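Long-range contacts in cohesin (Archaeoglobus fulgidus, PDB 2XDH), which is the cohesin module of a larger archaeal protein and probably binds dockerin modules, as cohesins generally do, although it belongs to no cellulosome: residues I18-K23 against V87-T92; I24-K29 against S79-L84; T118-H123 against R150-E155. One frame throughout, in Å; residues are numbered along the deposited sequence.

Contacts 1 and 2 hold the same two strands, 17-38 and 82-91, on opposite sides of the chain's centre, and they meet where Val22 O lies 2.8 Å from Leu84 N, a probable hydrogen bond. Contact 1 is buried, a regular antiparallel pairing whose side chains are mostly apolar. Contact 2 is partly buried: its pairing is broken by a bulge and supplemented by carboxylate, hydroxyl and water. Contact 3 lies at the surface, about 31 Å from contact 2 between centres, and joins an irregular loop to the end of strand 142-151 through arginines and a glutamate. It touches contact 1 at Val91 and Ile151.

Contact 1 of 3, residues I18-K23 against V87-T92; sequences IQVPVK and VKFRVT
Val87 N gives its hydrogen to Val20 O over 2.7 Å, almost straight at 173°, and Val20 N returns a bond to Val87 O. Two residues along, Ile18 and Phe89 exchange the same kind of pair, with Phe89 N 2.8 Å from Ile18 O. Ile18 O is also approached by the CA-H of Lys88, at 3.4 Å. Gln19 and Lys88 form the non-hydrogen-bonded pair between these two, their side chains on the other face of the sheet, where Gln19 OE1 stands 3.7 Å from Lys88 NZ.

The apolar face is carried by Ile18, Val20, Val87 and Phe89. Ile18 CG1 sits between its backbone N and carbonyl carbon (chi1 62°), which brings it to 3.5 Å from Phe89 CB. Val20 CG2 meets the edge of the Phe89 ring, in its plane and 3.8 Å from CD2, while Val87 CG1 lies over one ring face, offset toward the rim. Val91 CG2 touches Ile18 CG2 more loosely, at 4.2 Å. Beyond the two segments, Tyr39 and Val45 also meet Phe89, and Ala12 of strand 3-12 lies against Ile18 and Val91.

The backbone N-H and C=O groups of Ile18, Val20, Val87 and Phe89 are thus spent on each other, leaving an apolar face that helps fill the interior of the cohesin beta-sandwich, with the amide and ammonium groups kept to the opposite face.

Contact 2 of 3, residues I24-K29 against S79-L84; sequences IENADK and SGDGSL. With SO4 (sulfate ion), chain E.
Asp81 OD1 takes the N-H of Asn26 at 2.8 Å, nearly along its C-O axis and with an N-H...O angle of 170°. Water 1 links Asp81 OD2 to Asn26 OD1. Ala27 N bonds to Gly80 O at 3.0 Å and Gly80 N to Ala27 O; with Asn26, at positive phi (59°), also opposite Gly80, this is a G1 beta bulge. On one side of the bulge, Ile24 and Gly82 exchange backbone bonds; on the other, Lys29 N reaches Ser79 OG at 2.8 Å. Next to the Ile24 and Gly82 pair, Ile24 CG2 packs on Leu84 CD2 at 3.9 Å.

Ser79 OG also meets water 2, which donates to Asp28 OD1. Asp28 OD2 pairs with Lys29 of a second subunit, and an alanine here would probably leave that lysine without this charged mate and water 2 without this acceptor. Lys29 NZ, salt-bridged to Asp28 of the third subunit, also makes a weak bond to a sulfate ion, probably from the crystallisation liquor.

Lys29 bonds to Ile135, next to Asp136, a magnesium ligand in a structure of this protein but without magnesium here; Ser83 bonds to Leu53, and strand 3-12 flanks the pair through Thr4, bonded to the Glu25 backbone.

Contact 3 of 3, residues T118-H123 against R150-E155; sequences TLRNSH and RIVSQE
Arg120 and Glu155 supply the charged part of this contact: Arg120 NH1 lies 3.6 Å from Glu155 OE1, a long salt bridge in which the two side chains run antiparallel alongside one another. Their guanidinium and carboxylate planes are only 20° apart, and OE1 comes in at the guanidinium edge. The same oxygen has a second long partner within its own segment, Arg150 NH2 at 3.9 Å, so one carboxylate serves two arginines. Arg120 NH1 and Arg150 NH1 are 4.0 Å apart, and the shared glutamate probably eases their repulsion.

The remaining contacts set aliphatic carbons against guanidinium groups or against each other. Arg120 runs extended from CG to NE (chi2 172°) and crosses Arg150 at about a right angle, so that its CD meets Arg150 NH1 at 3.1 Å, at the edge of that guanidinium and near its plane. Arg150 instead bends at chi2 and chi3, and its CG rests on Ser122 CB at 3.6 Å. Further out, Val152 CG2 comes to 3.6 Å from Arg120 NH1.

Backbone hydrogen bonding between the two segments is absent. Regular pairing begins next door, where His123 bonds to Phe149, while Arg150 and Val152 bond through their backbones to Ala12 of strand 3-12. What remains is a surface salt-bridge network of Arg120, Arg150 and Glu155, laying the irregular lead-in to strand 123-134 over the outgoing end of strand 142-151, at one end of the cohesin beta-sandwich.

Contact 1 of 3, residues I18-K23 against V87-T92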
# COMPACT_ATOMS: atom_id res chain seq x y z
N ILE A 18 9.87 2.52 36.20
CA ILE A 18 10.34 2.24 34.85
C ILE A 18 9.28 2.66 33.85
O ILE A 18 8.09 2.71 34.16
CB ILE A 18 10.62 0.75 34.63
CG1 ILE A 18 9.34 -0.07 34.80
CG2 ILE A 18 11.71 0.26 35.55
CD1 ILE A 18 9.49 -1.52 34.41
N GLN A 19 9.72 2.95 32.63
CA GLN A 19 8.82 3.32 31.55
C GLN A 19 8.97 2.28 30.45
O GLN A 19 10.04 2.15 29.87
CB GLN A 19 9.16 4.71 31.03
CG GLN A 19 8.09 5.37 30.19
CD GLN A 19 7.26 6.37 30.98
OE1 GLN A 19 7.64 6.78 32.08
NE2 GLN A 19 6.13 6.77 30.41
N VAL A 20 7.91 1.52 30.20
CA VAL A 20 7.95 0.44 29.20
C VAL A 20 7.02 0.77 28.04
O VAL A 20 5.81 0.92 28.23
CB VAL A 20 7.48 -0.89 29.79
CG1 VAL A 20 7.47 -1.96 28.72
CG2 VAL A 20 8.37 -1.30 30.98
N PRO A 21 7.58 0.90 26.84
CA PRO A 21 6.72 1.17 25.68
C PRO A 21 6.13 -0.11 25.12
O PRO A 21 6.72 -1.19 25.27
CB PRO A 21 7.71 1.74 24.67
CG PRO A 21 9.00 0.99 24.96
CD PRO A 21 9.01 0.84 26.48
N VAL A 22 4.98 0.01 24.48
CA VAL A 22 4.50 -1.01 23.56
C VAL A 22 4.51 -0.38 22.17
O VAL A 22 3.90 0.68 21.96
CB VAL A 22 3.09 -1.48 23.94
CG1 VAL A 22 2.48 -2.35 22.85
CG2 VAL A 22 3.13 -2.21 25.29
N LYS A 23 5.23 -1.00 21.25
CA LYS A 23 5.49 -0.38 19.96
C LYS A 23 4.80 -1.14 18.84
O LYS A 23 4.45 -2.31 19.00
CB LYS A 23 6.99 -0.40 19.65
CG LYS A 23 7.86 0.27 20.67
CD LYS A 23 9.30 -0.18 20.48
CE LYS A 23 9.48 -1.62 20.94
NZ LYS A 23 10.90 -2.05 20.84
N VAL A 87 3.89 2.46 29.44
CA VAL A 87 3.37 2.21 30.77
C VAL A 87 4.41 2.60 31.80
O VAL A 87 5.56 2.19 31.72
CB VAL A 87 2.91 0.73 30.96
CG1 VAL A 87 2.33 0.54 32.36
CG2 VAL A 87 1.86 0.36 29.92
N LYS A 88 4.02 3.43 32.75
CA LYS A 88 4.91 3.76 33.85
C LYS A 88 4.63 2.76 34.97
O LYS A 88 3.51 2.69 35.48
CB LYS A 88 4.69 5.20 34.33
CG LYS A 88 5.72 5.65 35.37
CD LYS A 88 5.51 7.10 35.78
CE LYS A 88 6.74 7.63 36.50
NZ LYS A 88 7.96 7.44 35.66
N PHE A 89 5.65 1.98 35.31
CA PHE A 89 5.53 0.98 36.36
C PHE A 89 6.38 1.40 37.54
O PHE A 89 7.34 2.14 37.40
CB PHE A 89 6.06 -0.37 35.90
CG PHE A 89 5.17 -1.11 34.94
CD1 PHE A 89 3.95 -1.62 35.36
CD2 PHE A 89 5.59 -1.35 33.64
CE1 PHE A 89 3.15 -2.33 34.49
CE2 PHE A 89 4.80 -2.05 32.76
CZ PHE A 89 3.57 -2.55 33.17
N ARG A 90 6.03 0.89 38.71
CA ARG A 90 6.89 1.01 39.87
C ARG A 90 7.26 -0.40 40.26
O ARG A 90 6.41 -1.29 40.30
CB ARG A 90 6.17 1.70 41.02
CG ARG A 90 6.85 1.48 42.36
CD ARG A 90 6.90 2.77 43.14
NE ARG A 90 7.38 2.55 44.50
CZ ARG A 90 7.35 3.46 45.46
NH1 ARG A 90 6.85 4.67 45.20
NH2 ARG A 90 7.81 3.17 46.67
N VAL A 91 8.54 -0.62 40.51
CA VAL A 91 9.02 -1.94 40.88
C VAL A 91 8.81 -2.15 42.38
O VAL A 91 9.49 -1.53 43.20
CB VAL A 91 10.50 -2.12 40.52
CG1 VAL A 91 10.97 -3.54 40.82
CG2 VAL A 91 10.74 -1.75 39.06
N THR A 92 7.88 -3.03 42.72
CA THR A 92 7.53 -3.28 44.11
C THR A 92 8.46 -4.30 44.76
O THR A 92 8.48 -5.47 44.37
CB THR A 92 6.08 -3.77 44.23
OG1 THR A 92 5.97 -5.07 43.63
CG2 THR A 92 5.14 -2.82 43.53

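Contact 2 of 3, residues I24-K29 against S79-L84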
# COMPACT_ATOMS: atom_id res chain seq x y z
N ILE A 24 4.64 -0.49 17.70
CA ILE A 24 4.19 -1.19 16.51
C ILE A 24 5.26 -1.07 15.43
O ILE A 24 5.95 -0.06 15.33
CB ILE A 24 2.81 -0.68 16.01
CG1 ILE A 24 2.22 -1.62 14.97
CG2 ILE A 24 2.92 0.75 15.47
CD1 ILE A 24 0.70 -1.48 14.82
N GLU A 25 5.40 -2.11 14.62
CA GLU A 25 6.36 -2.05 13.53
C GLU A 25 5.67 -2.44 12.23
O GLU A 25 4.88 -3.40 12.20
CB GLU A 25 7.54 -2.98 13.83
CG GLU A 25 8.23 -2.67 15.16
CD GLU A 25 8.91 -1.30 15.18
OE1 GLU A 25 9.56 -0.96 14.17
OE2 GLU A 25 8.78 -0.56 16.19
N ASN A 26 5.93 -1.67 11.18
CA ASN A 26 5.32 -1.89 9.87
C ASN A 26 3.80 -1.81 9.87
O ASN A 26 3.13 -2.60 9.21
CB ASN A 26 5.80 -3.21 9.29
CG ASN A 26 7.32 -3.28 9.23
OD1 ASN A 26 7.97 -2.40 8.67
ND2 ASN A 26 7.88 -4.29 9.85
N ALA A 27 3.26 -0.86 10.62
CA ALA A 27 1.82 -0.61 10.56
C ALA A 27 1.45 -0.06 9.18
O ALA A 27 2.19 0.73 8.59
CB ALA A 27 1.40 0.38 11.66
N ASP A 28 0.28 -0.44 8.69
CA ASP A 28 -0.18 0.03 7.38
C ASP A 28 -1.61 0.54 7.49
O ASP A 28 -2.58 -0.22 7.37
CB ASP A 28 -0.06 -1.11 6.36
CG ASP A 28 -0.51 -0.70 4.96
OD1 ASP A 28 -0.55 0.51 4.69
OD2 ASP A 28 -0.79 -1.61 4.14
N LYS A 29 -1.75 1.84 7.77
CA LYS A 29 -3.05 2.47 7.89
C LYS A 29 -3.97 1.78 8.89
O LYS A 29 -5.15 1.54 8.63
CB LYS A 29 -3.72 2.56 6.51
CG LYS A 29 -2.89 3.39 5.53
CD LYS A 29 -3.54 3.50 4.16
CE LYS A 29 -2.54 4.00 3.12
NZ LYS A 29 -3.16 4.09 1.77
N SER A 79 0.59 4.37 10.61
CA SER A 79 1.48 3.60 9.75
C SER A 79 2.92 3.71 10.23
O SER A 79 3.27 4.64 10.97
CB SER A 79 1.41 4.12 8.30
OG SER A 79 0.09 3.97 7.78
N GLY A 80 3.77 2.78 9.79
CA GLY A 80 5.18 2.81 10.10
C GLY A 80 5.52 2.23 11.46
O GLY A 80 4.84 1.32 11.95
N ASP A 81 6.59 2.73 12.07
CA ASP A 81 7.08 2.20 13.33
C ASP A 81 6.98 3.30 14.39
O ASP A 81 7.20 4.46 14.08
CB ASP A 81 8.55 1.83 13.23
CG ASP A 81 8.85 0.84 12.10
OD1 ASP A 81 7.92 0.21 11.55
OD2 ASP A 81 10.04 0.70 11.77
N GLY A 82 6.71 2.92 15.63
CA GLY A 82 6.69 3.89 16.71
C GLY A 82 5.99 3.32 17.93
O GLY A 82 5.54 2.18 17.90
N SER A 83 5.91 4.09 19.01
CA SER A 83 5.22 3.63 20.20
C SER A 83 3.72 3.91 20.13
O SER A 83 3.28 4.97 19.66
CB SER A 83 5.83 4.26 21.45
OG SER A 83 5.96 5.66 21.30
N LEU A 84 2.94 2.93 20.59
CA LEU A 84 1.49 3.04 20.72
C LEU A 84 1.14 3.62 22.08
O LEU A 84 0.20 4.40 22.21
CB LEU A 84 0.85 1.67 20.58
CG LEU A 84 0.99 1.03 19.20
CD1 LEU A 84 0.38 -0.37 19.21
CD2 LEU A 84 0.32 1.93 18.16
S SO4 E . -2.74 0.11 0.40
O1 SO4 E . -2.40 0.76 -0.86
O2 SO4 E . -4.19 0.16 0.60
O3 SO4 E . -2.07 0.79 1.50
O4 SO4 E . -2.31 -1.29 0.36
O HOH W 1 10.38 -0.98 9.80
O HOH W 2 0.70 3.23 4.95

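Contact 3 of 3, residues T118-H123 against R150-E155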
# COMPACT_ATOMS: atom_id res chain seq x y z
N THR A 118 24.81 -15.92 40.72
CA THR A 118 23.94 -14.83 41.15
C THR A 118 22.47 -15.17 40.94
O THR A 118 21.59 -14.61 41.59
CB THR A 118 24.28 -13.52 40.41
OG1 THR A 118 25.66 -13.20 40.59
CG2 THR A 118 23.43 -12.37 40.93
N LEU A 119 22.22 -16.11 40.03
CA LEU A 119 20.86 -16.51 39.66
C LEU A 119 19.91 -15.32 39.50
O LEU A 119 20.36 -14.18 39.37
CB LEU A 119 20.30 -17.56 40.63
CG LEU A 119 20.47 -17.40 42.15
CD1 LEU A 119 19.41 -16.47 42.72
CD2 LEU A 119 20.42 -18.76 42.84
N ARG A 120 18.60 -15.60 39.51
CA ARG A 120 17.53 -14.61 39.31
C ARG A 120 16.51 -15.14 38.31
O ARG A 120 16.79 -16.08 37.56
CB ARG A 120 18.06 -13.26 38.82
CG ARG A 120 18.50 -12.31 39.93
CD ARG A 120 19.19 -11.09 39.34
NE ARG A 120 19.99 -10.37 40.33
CZ ARG A 120 20.72 -9.30 40.06
NH1 ARG A 120 20.76 -8.81 38.83
NH2 ARG A 120 21.42 -8.71 41.02
N ASN A 121 15.32 -14.53 38.29
CA ASN A 121 14.28 -14.95 37.36
C ASN A 121 13.58 -13.78 36.67
O ASN A 121 13.39 -12.71 37.25
CB ASN A 121 13.26 -15.86 38.04
CG ASN A 121 13.09 -17.18 37.31
OD1 ASN A 121 12.99 -18.24 37.94
ND2 ASN A 121 13.06 -17.13 35.99
N SER A 122 13.18 -14.01 35.42
CA SER A 122 12.56 -12.98 34.60
C SER A 122 11.04 -13.09 34.60
O SER A 122 10.48 -14.11 35.00
CB SER A 122 13.11 -13.04 33.17
OG SER A 122 12.95 -14.34 32.62
N HIS A 123 10.38 -12.04 34.14
CA HIS A 123 8.92 -11.99 34.09
C HIS A 123 8.45 -11.52 32.72
O HIS A 123 9.14 -10.75 32.06
CB HIS A 123 8.38 -11.03 35.15
CG HIS A 123 8.81 -11.36 36.54
ND1 HIS A 123 8.08 -12.18 37.38
CD2 HIS A 123 9.90 -10.98 37.25
CE1 HIS A 123 8.71 -12.28 38.54
NE2 HIS A 123 9.81 -11.57 38.49
N ARG A 150 13.13 -7.82 34.50
CA ARG A 150 13.92 -8.41 35.58
C ARG A 150 14.25 -7.39 36.67
O ARG A 150 14.57 -6.24 36.39
CB ARG A 150 15.24 -8.99 35.05
CG ARG A 150 15.12 -10.32 34.34
CD ARG A 150 16.36 -11.18 34.55
NE ARG A 150 17.60 -10.46 34.25
CZ ARG A 150 18.62 -10.36 35.09
NH1 ARG A 150 18.56 -10.93 36.28
NH2 ARG A 150 19.71 -9.69 34.73
N ILE A 151 14.19 -7.82 37.93
CA ILE A 151 14.68 -6.98 39.00
C ILE A 151 16.20 -7.07 39.05
O ILE A 151 16.76 -8.16 39.05
CB ILE A 151 14.09 -7.37 40.35
CG1 ILE A 151 12.57 -7.33 40.30
CG2 ILE A 151 14.60 -6.45 41.45
CD1 ILE A 151 11.94 -7.70 41.60
N VAL A 152 16.85 -5.91 39.09
CA VAL A 152 18.29 -5.80 38.89
C VAL A 152 18.88 -4.76 39.86
O VAL A 152 18.14 -3.93 40.39
CB VAL A 152 18.56 -5.42 37.41
CG1 VAL A 152 19.51 -4.26 37.29
CG2 VAL A 152 19.02 -6.64 36.62
N SER A 153 20.19 -4.80 40.09
CA SER A 153 20.83 -3.84 40.99
C SER A 153 21.34 -2.63 40.22
O SER A 153 20.66 -2.13 39.32
CB SER A 153 22.01 -4.49 41.70
OG SER A 153 23.08 -4.71 40.79
N GLN A 154 22.53 -2.16 40.58
CA GLN A 154 23.22 -1.11 39.83
C GLN A 154 23.67 -1.60 38.45
O GLN A 154 24.53 -1.00 37.82
CB GLN A 154 24.45 -0.61 40.59
CG GLN A 154 24.14 0.15 41.87
CD GLN A 154 25.39 0.78 42.47
OE1 GLN A 154 25.34 1.36 43.56
NE2 GLN A 154 26.51 0.67 41.77
N GLU A 155 23.09 -2.71 37.99
CA GLU A 155 23.37 -3.18 36.65
C GLU A 155 22.79 -2.20 35.62
O GLU A 155 22.46 -2.58 34.50
CB GLU A 155 22.82 -4.60 36.43
CG GLU A 155 23.32 -5.27 35.16
CD GLU A 155 22.81 -6.69 35.01
OE1 GLU A 155 22.61 -7.36 36.04
OE2 GLU A 155 22.63 -7.13 33.86